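Local coordinates for protein diaminopimelate decarboxylase (Aquifex aeolicus, PDB 2P3E) that probably catalyses the pyridoxal 5'-phosphate-dependent decarboxylation of meso-diaminopimelate to L-lysine, the last step of lysine biosynthesis by the diaminopimelate pathway, at residues B[21-26]-B[394-399]. Residues are numbered along the deposited sequence; the frame is centred on the assembly and turned at random.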
loop_
_atom_site.group_PDB
_atom_site.type_symbol
_atom_site.label_atom_id
_atom_site.label_comp_id
_atom_site.label_asym_id
_atom_site.label_seq_id
_atom_site.Cartn_x
_atom_site.Cartn_y
_atom_site.Cartn_z
ATOM N N GLU B 21 -20.562 7.642 19.095
ATOM C CA GLU B 21 -20.459 8.568 20.233
ATOM C C GLU B 21 -21.381 9.808 20.121
ATOM O O GLU B 21 -20.961 10.945 20.380
ATOM C CB GLU B 21 -18.994 8.992 20.475
ATOM C CG GLU B 21 -18.108 7.849 20.957
ATOM C CD GLU B 21 -17.017 8.311 21.885
ATOM O OE1 GLU B 21 -17.306 9.145 22.774
ATOM O OE2 GLU B 21 -15.869 7.839 21.728
ATOM N N GLY B 22 -22.627 9.577 19.723
ATOM C CA GLY B 22 -23.626 10.649 19.604
ATOM C C GLY B 22 -23.414 11.603 18.437
ATOM O O GLY B 22 -23.978 12.698 18.423
ATOM N N VAL B 23 -22.566 11.218 17.474
ATOM C CA VAL B 23 -22.350 12.032 16.278
ATOM C C VAL B 23 -22.782 11.252 15.034
ATOM O O VAL B 23 -22.375 10.107 14.830
ATOM C CB VAL B 23 -20.874 12.522 16.130
ATOM C CG1 VAL B 23 -20.720 13.420 14.896
ATOM C CG2 VAL B 23 -20.422 13.272 17.372
ATOM N N SER B 24 -23.619 11.881 14.215
ATOM C CA SER B 24 -24.176 11.257 13.017
ATOM C C SER B 24 -23.052 11.059 11.997
ATOM O O SER B 24 -22.330 11.995 11.691
ATOM C CB SER B 24 -25.251 12.179 12.429
ATOM O OG SER B 24 -25.500 11.878 11.082
ATOM N N LEU B 25 -22.919 9.842 11.475
ATOM C CA LEU B 25 -21.963 9.571 10.406
ATOM C C LEU B 25 -22.320 10.277 9.112
ATOM O O LEU B 25 -21.440 10.684 8.363
ATOM C CB LEU B 25 -21.799 8.056 10.186
ATOM C CG LEU B 25 -20.955 7.517 11.358
ATOM C CD1 LEU B 25 -21.061 6.059 11.416
ATOM C CD2 LEU B 25 -19.467 7.964 11.295
ATOM N N LYS B 26 -23.613 10.431 8.842
ATOM C CA LYS B 26 -24.019 11.190 7.657
ATOM C C LYS B 26 -23.585 12.659 7.732
ATOM O O LYS B 26 -23.075 13.208 6.755
ATOM C CB LYS B 26 -25.523 11.062 7.388
ATOM C CG LYS B 26 -25.963 11.783 6.119
ATOM C CD LYS B 26 -27.399 11.422 5.762
ATOM C CE LYS B 26 -27.791 12.024 4.430
ATOM N NZ LYS B 26 -29.279 11.910 4.211
ATOM N N VAL B 394 -11.114 11.846 11.578
ATOM C CA VAL B 394 -11.781 12.620 12.638
ATOM C C VAL B 394 -11.910 11.750 13.880
ATOM O O VAL B 394 -12.025 10.534 13.776
ATOM C CB VAL B 394 -13.181 13.143 12.197
ATOM C CG1 VAL B 394 -13.043 14.152 11.046
ATOM C CG2 VAL B 394 -14.069 12.009 11.753
ATOM N N LEU B 395 -11.860 12.389 15.041
ATOM C CA LEU B 395 -11.957 11.720 16.334
ATOM C C LEU B 395 -13.184 12.263 17.082
ATOM O O LEU B 395 -13.275 13.477 17.362
ATOM C CB LEU B 395 -10.700 11.972 17.156
ATOM C CG LEU B 395 -10.627 11.426 18.603
ATOM C CD1 LEU B 395 -10.534 9.912 18.594
ATOM C CD2 LEU B 395 -9.431 12.041 19.303
ATOM N N VAL B 396 -14.122 11.371 17.375
ATOM C CA VAL B 396 -15.364 11.737 18.037
ATOM C C VAL B 396 -15.254 11.437 19.541
ATOM O O VAL B 396 -14.644 10.442 19.936
ATOM C CB VAL B 396 -16.565 11.006 17.417
ATOM C CG1 VAL B 396 -17.848 11.448 18.087
ATOM C CG2 VAL B 396 -16.675 11.320 15.929
ATOM N N GLU B 397 -15.797 12.330 20.370
ATOM C CA GLU B 397 -15.865 12.084 21.808
ATOM C C GLU B 397 -17.123 12.751 22.365
ATOM O O GLU B 397 -17.241 13.988 22.313
ATOM C CB GLU B 397 -14.631 12.639 22.513
ATOM C CG GLU B 397 -14.571 12.325 24.012
ATOM C CD GLU B 397 -13.259 12.747 24.644
ATOM O OE1 GLU B 397 -12.173 12.381 24.130
ATOM O OE2 GLU B 397 -13.295 13.437 25.665
ATOM N N ASN B 398 -18.042 11.922 22.856
ATOM C CA ASN B 398 -19.262 12.379 23.544
ATOM C C ASN B 398 -19.944 13.563 22.828
ATOM O O ASN B 398 -20.013 14.672 23.365
ATOM C CB ASN B 398 -18.935 12.734 25.000
ATOM C CG ASN B 398 -20.183 12.912 25.858
ATOM O OD1 ASN B 398 -21.263 12.417 25.522
ATOM N ND2 ASN B 398 -20.034 13.627 26.972
ATOM N N GLY B 399 -20.382 13.326 21.591
ATOM C CA GLY B 399 -21.101 14.340 20.814
ATOM C C GLY B 399 -20.282 15.410 20.102
ATOM O O GLY B 399 -20.838 16.185 19.323
#
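Glu-21 grips the tight turn Asn-398–Gly-399 of the beta-hairpin formed by strands 392-397 and 400-405, and thereby ties two turns together in the beta domain of this fold-type III decarboxylase. Glu-21–Gly-22 joins strands 17-20 and 23-24. The phi/psi values of both residue pairs lie in or near the left-handed helical region and fit type I' turns. Two hydrogen bonds join them. The amide N of Gly-399 donates to Glu-21 O at 2.7 Å, nearly in line with the carbonyl (C=O...N 164°). The N of Asn-398 donates to Glu-21 OE1 at 2.9 Å; its hydrogen points almost straight at the oxygen (168°) but arrives from above the carboxylate plane. The other carboxylate oxygen, OE2, is hydrogen-bonded to Ser-40 OG and Asn-42 N, so the buried group bridges the hairpin turn and the junction of strand 36-40 with helix 41-54. The backbone N-H groups of Asn-398 and Asn-42 probably favour the ionised carboxylate.

In the apolar part of the contact, Val-23 and Val-396 meet obliquely. Val-396 CG1, anti to its own backbone N (chi1 -178°), is the methyl that touches both partners: it lies 3.6 Å from Glu-21 CB and, in a tight contact, 3.2 Å from Val-23 CG2. Val-23 CG2 also lies 3.5 Å from Gly-399 C.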